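Local structure of NADH-rubredoxin oxidoreductase (Clostridium acetobutylicum, 3KLJ) at residues 184-189 and 349-354; 356-361 and 380-385. The protein catalyses the NADH-dependent reduction of rubredoxin through one bound FAD, passing electrons on toward oxygen-scavenging proteins in an anaerobic bacterium. All coordinates share one frame; numbering follows the deposited sequence.

Contact 1: 184-189 and 349-354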
ATOM      1  N   ARG A 184       7.382  -1.032 -12.565  1.00 13.81           N
ATOM      2  CA  ARG A 184       7.504   0.262 -11.892  0.50 14.36           C
ATOM      3  C   ARG A 184       8.765   0.317 -11.036  1.00 14.33           C
ATOM      4  O   ARG A 184       9.232   1.395 -10.688  1.00 14.65           O
ATOM      5  CB  ARG A 184       6.293   0.549 -10.995  0.50 14.44           C
ATOM      6  CG  ARG A 184       4.930   0.364 -11.654  0.50 15.89           C
ATOM      7  CD  ARG A 184       3.830   0.453 -10.613  0.50 17.95           C
ATOM      8  NE  ARG A 184       3.313   1.812 -10.476  0.50 19.79           N
ATOM      9  CZ  ARG A 184       3.323   2.715 -11.450  0.50 20.93           C
ATOM     10  NH1 ARG A 184       3.821   2.405 -12.642  0.50 21.50           N
ATOM     11  NH2 ARG A 184       2.826   3.929 -11.237  0.50 21.62           N
ATOM     12  N   GLN A 185       9.305  -0.851 -10.690  1.00 13.63           N
ATOM     13  CA  GLN A 185      10.449  -0.923  -9.765  1.00 13.57           C
ATOM     14  C   GLN A 185      11.727  -1.424 -10.423  1.00 12.18           C
ATOM     15  O   GLN A 185      12.827  -1.179  -9.927  1.00 11.71           O
ATOM     16  CB  GLN A 185      10.109  -1.815  -8.563  1.00 14.11           C
ATOM     17  CG  GLN A 185       9.422  -1.059  -7.430  1.00 18.51           C
ATOM     18  CD  GLN A 185       7.929  -1.251  -7.405  1.00 23.46           C
ATOM     19  OE1 GLN A 185       7.405  -2.257  -7.888  1.00 27.30           O
ATOM     20  NE2 GLN A 185       7.230  -0.295  -6.814  1.00 27.43           N
ATOM     21  N   LEU A 186      11.565  -2.124 -11.543  1.00 10.66           N
ATOM     22  CA  LEU A 186      12.670  -2.793 -12.220  1.00  9.99           C
ATOM     23  C   LEU A 186      12.718  -2.407 -13.694  1.00  9.12           C
ATOM     24  O   LEU A 186      11.672  -2.152 -14.307  1.00  9.41           O
ATOM     25  CB  LEU A 186      12.467  -4.308 -12.113  1.00  9.92           C
ATOM     26  CG  LEU A 186      13.195  -5.171 -11.075  1.00 10.86           C
ATOM     27  CD1 LEU A 186      14.041  -4.389 -10.058  1.00  9.29           C
ATOM     28  CD2 LEU A 186      12.273  -6.184 -10.403  1.00  7.48           C
ATOM     29  N   ASP A 187      13.917  -2.383 -14.269  1.00  8.47           N
ATOM     30  CA  ASP A 187      14.036  -2.358 -15.735  1.00  7.49           C
ATOM     31  C   ASP A 187      13.687  -3.735 -16.296  1.00  6.71           C
ATOM     32  O   ASP A 187      13.368  -4.658 -15.532  1.00  5.57           O
ATOM     33  CB  ASP A 187      15.413  -1.848 -16.219  1.00  7.99           C
ATOM     34  CG  ASP A 187      16.589  -2.748 -15.806  1.00  8.35           C
ATOM     35  OD1 ASP A 187      17.635  -2.672 -16.490  1.00  8.18           O
ATOM     36  OD2 ASP A 187      16.497  -3.517 -14.823  1.00  7.45           O
ATOM     37  N   ARG A 188      13.731  -3.875 -17.623  1.00  5.86           N
ATOM     38  CA  ARG A 188      13.334  -5.126 -18.253  1.00  5.49           C
ATOM     39  C   ARG A 188      14.192  -6.287 -17.757  1.00  5.19           C
ATOM     40  O   ARG A 188      13.662  -7.329 -17.356  1.00  5.20           O
ATOM     41  CB  ARG A 188      13.388  -5.021 -19.783  1.00  5.55           C
ATOM     42  CG  ARG A 188      13.079  -6.322 -20.488  1.00  4.63           C
ATOM     43  CD  ARG A 188      13.236  -6.193 -22.008  1.00  5.49           C
ATOM     44  NE  ARG A 188      13.000  -7.469 -22.671  1.00  3.20           N
ATOM     45  CZ  ARG A 188      13.944  -8.381 -22.896  1.00  5.17           C
ATOM     46  NH1 ARG A 188      15.196  -8.161 -22.501  1.00  3.82           N
ATOM     47  NH2 ARG A 188      13.632  -9.521 -23.514  1.00  3.40           N
ATOM     48  N   ASP A 189      15.505  -6.097 -17.792  1.00  5.10           N
ATOM     49  CA  ASP A 189      16.468  -7.135 -17.416  1.00  5.12           C
ATOM     50  C   ASP A 189      16.311  -7.501 -15.926  1.00  4.73           C
ATOM     51  O   ASP A 189      16.459  -8.660 -15.546  1.00  4.69           O
ATOM     52  CB  ASP A 189      17.905  -6.678 -17.708  1.00  5.16           C
ATOM     53  CG  ASP A 189      18.171  -6.413 -19.204  1.00  6.49           C
ATOM     54  OD1 ASP A 189      19.172  -5.749 -19.520  1.00  8.38           O
ATOM     55  OD2 ASP A 189      17.401  -6.861 -20.075  1.00 10.21           O
ATOM     56  N   ALA A 349      18.581   6.942 -10.365  1.00 15.67           N
ATOM     57  CA  ALA A 349      17.727   5.794 -10.082  1.00 15.44           C
ATOM     58  C   ALA A 349      18.542   4.521 -10.020  1.00 15.29           C
ATOM     59  O   ALA A 349      19.561   4.380 -10.706  1.00 15.12           O
ATOM     60  CB  ALA A 349      16.626   5.664 -11.121  1.00 15.19           C
ATOM     61  N   ALA A 350      18.092   3.598  -9.178  1.00 14.99           N
ATOM     62  CA  ALA A 350      18.767   2.322  -9.007  1.00 14.12           C
ATOM     63  C   ALA A 350      17.819   1.289  -8.436  1.00 13.97           C
ATOM     64  O   ALA A 350      16.907   1.626  -7.664  1.00 13.91           O
ATOM     65  CB  ALA A 350      19.967   2.475  -8.096  1.00 13.81           C
ATOM     66  N   ALA A 351      18.054   0.031  -8.799  1.00 12.54           N
ATOM     67  CA  ALA A 351      17.377  -1.082  -8.162  1.00 12.84           C
ATOM     68  C   ALA A 351      18.351  -2.227  -7.957  1.00 12.68           C
ATOM     69  O   ALA A 351      19.247  -2.452  -8.775  1.00 13.33           O
ATOM     70  CB  ALA A 351      16.156  -1.537  -9.002  1.00 12.67           C
ATOM     71  N   VAL A 352      18.182  -2.950  -6.866  1.00 12.52           N
ATOM     72  CA  VAL A 352      19.019  -4.110  -6.578  1.00 12.70           C
ATOM     73  C   VAL A 352      18.114  -5.226  -6.104  1.00 13.05           C
ATOM     74  O   VAL A 352      17.253  -5.022  -5.226  1.00 13.02           O
ATOM     75  CB  VAL A 352      20.092  -3.825  -5.487  1.00 12.77           C
ATOM     76  CG1 VAL A 352      20.968  -5.050  -5.243  1.00 12.92           C
ATOM     77  CG2 VAL A 352      20.980  -2.663  -5.878  1.00 13.06           C
ATOM     78  N   ILE A 353      18.303  -6.392  -6.701  1.00 12.94           N
ATOM     79  CA  ILE A 353      17.627  -7.610  -6.293  1.00 13.40           C
ATOM     80  C   ILE A 353      18.683  -8.464  -5.593  1.00 13.48           C
ATOM     81  O   ILE A 353      19.756  -8.696  -6.150  1.00 13.62           O
ATOM     82  CB  ILE A 353      17.061  -8.392  -7.524  1.00 13.46           C
ATOM     83  CG1 ILE A 353      16.212  -7.480  -8.435  1.00 13.40           C
ATOM     84  CG2 ILE A 353      16.263  -9.625  -7.070  1.00 12.84           C
ATOM     85  CD1 ILE A 353      15.697  -8.168  -9.728  1.00 12.93           C
ATOM     86  N   GLY A 354      18.403  -8.882  -4.362  1.00 13.29           N
ATOM     87  CA  GLY A 354      19.261  -9.828  -3.655  1.00 13.18           C
ATOM     88  C   GLY A 354      20.456  -9.260  -2.901  1.00 13.51           C
ATOM     89  O   GLY A 354      21.340 -10.015  -2.502  1.00 13.73           O
TER
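Gln185 meets Ala351 through its backbone: the carbonyl O of Gln185 lies 3.5 Å from the methyl CB of Ala351, while its side chain leads away from the strand. That oxygen is not left to the methyl group, since the hydroxyl of Ser316 on strand 312-317 hydrogen-bonds to it. Leu186 follows and carries the apolar part. Its CD1 sits 3.7 Å from CB of Ala351 and also borders CG1 of Ile353, while CD2 reaches CD1 of Ile353 at 4.0 Å. The leucine and the isoleucine cross at about a right angle. Ile353 holds CG1 beside its backbone N (chi1 -51°), and with chi2 near 176° the chain runs out extended, which brings CD1 to the leucine. Asp187 then takes the N-cap position of helix 188-199, its OD2 bonded to the backbone N of Gly190 and its OD1 in a salt bridge with Arg330. Ala351 and Ile353, alternate residues on one face of strand 346-353, thus receive a single leucine from the pyridine nucleotide-disulphide oxidoreductase region. With no hydrogen bond linking the segments directly, their adhesion is van der Waals and hydrophobic, and polar bonds to neighbouring strands flank it.

Contact 2: 356-361 and 380-385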
ATOM      1  N   VAL A 356      20.266  -6.136  -0.173  1.00 13.86           N
ATOM      2  CA  VAL A 356      19.655  -4.974   0.463  1.00 14.02           C
ATOM      3  C   VAL A 356      20.706  -3.993   0.974  1.00 14.10           C
ATOM      4  O   VAL A 356      20.493  -2.779   0.910  1.00 14.15           O
ATOM      5  CB  VAL A 356      18.677  -5.386   1.595  1.00 13.99           C
ATOM      6  CG1 VAL A 356      18.380  -4.217   2.532  1.00 14.31           C
ATOM      7  CG2 VAL A 356      17.393  -5.913   1.004  1.00 13.49           C
ATOM      8  N   SER A 357      21.836  -4.513   1.453  1.00 14.39           N
ATOM      9  CA  SER A 357      22.942  -3.658   1.910  1.00 15.24           C
ATOM     10  C   SER A 357      23.419  -2.716   0.803  1.00 15.33           C
ATOM     11  O   SER A 357      23.656  -1.529   1.050  1.00 15.45           O
ATOM     12  CB  SER A 357      24.119  -4.492   2.429  1.00 14.93           C
ATOM     13  OG  SER A 357      25.175  -3.646   2.861  1.00 17.08           O
ATOM     14  N   LEU A 358      23.570  -3.248  -0.411  1.00 15.19           N
ATOM     15  CA  LEU A 358      23.981  -2.426  -1.546  1.00 15.49           C
ATOM     16  C   LEU A 358      22.867  -1.480  -1.998  1.00 15.54           C
ATOM     17  O   LEU A 358      23.115  -0.293  -2.219  1.00 15.89           O
ATOM     18  CB  LEU A 358      24.459  -3.282  -2.723  1.00 14.89           C
ATOM     19  CG  LEU A 358      24.910  -2.534  -3.981  1.00 16.15           C
ATOM     20  CD1 LEU A 358      26.023  -1.512  -3.733  1.00 14.03           C
ATOM     21  CD2 LEU A 358      25.337  -3.526  -5.034  1.00 14.62           C
ATOM     22  N   GLY A 359      21.648  -2.000  -2.123  1.00 15.38           N
ATOM     23  CA  GLY A 359      20.506  -1.157  -2.468  1.00 16.13           C
ATOM     24  C   GLY A 359      20.400   0.049  -1.540  1.00 16.35           C
ATOM     25  O   GLY A 359      20.151   1.168  -1.986  1.00 16.09           O
ATOM     26  N   THR A 360      20.621  -0.183  -0.249  1.00 16.94           N
ATOM     27  CA  THR A 360      20.573   0.884   0.758  1.00 17.79           C
ATOM     28  C   THR A 360      21.661   1.952   0.527  1.00 18.20           C
ATOM     29  O   THR A 360      21.408   3.156   0.681  1.00 18.12           O
ATOM     30  CB  THR A 360      20.682   0.292   2.174  1.00 17.91           C
ATOM     31  OG1 THR A 360      19.580  -0.608   2.387  1.00 19.21           O
ATOM     32  CG2 THR A 360      20.667   1.395   3.252  1.00 18.26           C
ATOM     33  N   LYS A 361      22.861   1.507   0.160  1.00 18.07           N
ATOM     34  CA  LYS A 361      23.961   2.432  -0.151  1.00 18.45           C
ATOM     35  C   LYS A 361      23.603   3.282  -1.360  1.00 17.83           C
ATOM     36  O   LYS A 361      23.798   4.492  -1.344  1.00 17.08           O
ATOM     37  CB  LYS A 361      25.259   1.674  -0.428  1.00 18.52           C
ATOM     38  CG  LYS A 361      25.917   1.084   0.804  1.00 20.79           C
ATOM     39  CD  LYS A 361      27.155   0.303   0.386  1.00 23.61           C
ATOM     40  CE  LYS A 361      27.864  -0.316   1.572  1.00 25.78           C
ATOM     41  NZ  LYS A 361      27.133  -1.510   2.112  1.00 28.93           N
ATOM     42  N   ALA A 380      34.061   1.999 -10.016  1.00 17.58           N
ATOM     43  CA  ALA A 380      34.394   3.315  -9.450  1.00 17.92           C
ATOM     44  C   ALA A 380      33.230   3.925  -8.656  1.00 17.64           C
ATOM     45  O   ALA A 380      33.438   4.640  -7.677  1.00 17.56           O
ATOM     46  CB  ALA A 380      34.873   4.268 -10.530  1.00 18.07           C
ATOM     47  N   ILE A 381      32.004   3.654  -9.091  1.00 17.52           N
ATOM     48  CA  ILE A 381      30.833   4.139  -8.370  1.00 17.09           C
ATOM     49  C   ILE A 381      30.682   3.382  -7.047  1.00 16.76           C
ATOM     50  O   ILE A 381      30.553   3.998  -5.994  1.00 16.18           O
ATOM     51  CB  ILE A 381      29.562   4.079  -9.235  1.00 17.66           C
ATOM     52  CG1 ILE A 381      29.677   5.117 -10.353  1.00 17.80           C
ATOM     53  CG2 ILE A 381      28.294   4.308  -8.374  1.00 17.02           C
ATOM     54  CD1 ILE A 381      28.633   4.992 -11.392  1.00 21.37           C
ATOM     55  N   LEU A 382      30.732   2.050  -7.111  1.00 16.12           N
ATOM     56  CA  LEU A 382      30.667   1.220  -5.910  1.00 15.70           C
ATOM     57  C   LEU A 382      31.674   1.635  -4.834  1.00 15.33           C
ATOM     58  O   LEU A 382      31.346   1.631  -3.649  1.00 14.74           O
ATOM     59  CB  LEU A 382      30.853  -0.258  -6.254  1.00 15.63           C
ATOM     60  CG  LEU A 382      29.783  -0.968  -7.093  1.00 16.55           C
ATOM     61  CD1 LEU A 382      30.228  -2.388  -7.436  1.00 17.01           C
ATOM     62  CD2 LEU A 382      28.428  -0.987  -6.391  1.00 14.65           C
ATOM     63  N   ASN A 383      32.889   2.005  -5.249  1.00 15.20           N
ATOM     64  CA  ASN A 383      33.954   2.364  -4.302  1.00 15.02           C
ATOM     65  C   ASN A 383      33.729   3.707  -3.630  1.00 15.10           C
ATOM     66  O   ASN A 383      34.412   4.037  -2.664  1.00 14.44           O
ATOM     67  CB  ASN A 383      35.332   2.360  -4.988  1.00 14.80           C
ATOM     68  CG  ASN A 383      35.678   1.020  -5.612  1.00 15.55           C
ATOM     69  OD1 ASN A 383      36.433   0.960  -6.592  1.00 16.88           O
ATOM     70  ND2 ASN A 383      35.129  -0.056  -5.063  1.00 10.04           N
ATOM     71  N   ASN A 384      32.783   4.484  -4.156  1.00 15.63           N
ATOM     72  CA  ASN A 384      32.510   5.833  -3.643  1.00 16.40           C
ATOM     73  C   ASN A 384      31.153   5.957  -2.940  1.00 16.88           C
ATOM     74  O   ASN A 384      30.686   7.058  -2.641  1.00 16.54           O
ATOM     75  CB  ASN A 384      32.647   6.870  -4.762  1.00 16.04           C
ATOM     76  CG  ASN A 384      34.091   7.253  -5.010  1.00 16.27           C
ATOM     77  OD1 ASN A 384      34.545   8.305  -4.555  1.00 16.75           O
ATOM     78  ND2 ASN A 384      34.829   6.390  -5.708  1.00 15.18           N
ATOM     79  N   LEU A 385      30.540   4.807  -2.685  1.00 17.07           N
ATOM     80  CA  LEU A 385      29.290   4.728  -1.954  1.00 17.63           C
ATOM     81  C   LEU A 385      29.549   4.838  -0.460  1.00 17.84           C
ATOM     82  O   LEU A 385      30.690   4.849   0.039  1.00 17.70           O
ATOM     83  CB  LEU A 385      28.573   3.416  -2.285  1.00 17.68           C
ATOM     84  CG  LEU A 385      27.448   3.425  -3.329  1.00 19.12           C
ATOM     85  CD1 LEU A 385      27.603   4.521  -4.354  1.00 19.83           C
ATOM     86  CD2 LEU A 385      27.292   2.067  -3.999  1.00 19.00           C
ATOM     87  OXT LEU A 385      28.589   4.929   0.292  1.00 18.50           O
TER
HETATM   88  O   HOH W   1      26.108   5.757   0.001  1.00 18.84           O
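Segment 356-361, the start of helix 356-367, faces the last turn of the chain, with the CA atoms of Leu358 and Leu382 8.8 Å apart and those of Lys361 and Leu385 closing to 6.1 Å. Three partly exposed leucines make the apolar part of the contact. CD1 of Leu358 touches CD2 of Leu382 at 3.6 Å and CD2 of Leu385 at 3.8 Å, and its side chain crosses each of the other two at about a right angle. With CG anti to the backbone N (chi1 180°), the Leu358 side chain carries CD1 out to both partners, although its CA-CB bond does not aim at them. Lys361 contributes the root of its chain: CB packs 4.0 Å from CG of Leu385, whereas the ammonium end, bent at chi4, leads away from the turn. A water also joins the two segments, donating to the carbonyl O of Lys361 at 3.0 Å and to OXT of Leu385 at 2.6 Å. The turn has its own brace, for ND2 of Asn384 bonds to the carbonyl O of Ala380 at 3.0 Å, and a type I beta turn runs from Leu382 to Leu385. Phe372 also touches Leu385, and Ile338 of strand 337-343 touches Leu358. The arrangement belongs to the reductase's C-terminal domain, a five-stranded antiparallel sheet with helix 356-367 on one face, where the chain's end folds back against that helix.

How the contacts relate
Both contacts use the C-terminal domain, with centres about 15 Å apart. Each contact pairs its own two segments, and both segments of contact 1 precede those of contact 2 in sequence. Strand 346-353 and helix 356-367 follow each other directly and join the two sites, CG2 of Val352 packing 3.8 Å from CA of Gly359. The antiparallel sheet is therefore clasped on two faces. On one, contact 1 applies the segment leading into helix 188-199, from the NADH-binding domain; on the other, helix 356-367 covers the sheet and contact 2 adds the chain's end beside it. Contact 1 is thus an interface between domains, contact 2 one within a domain.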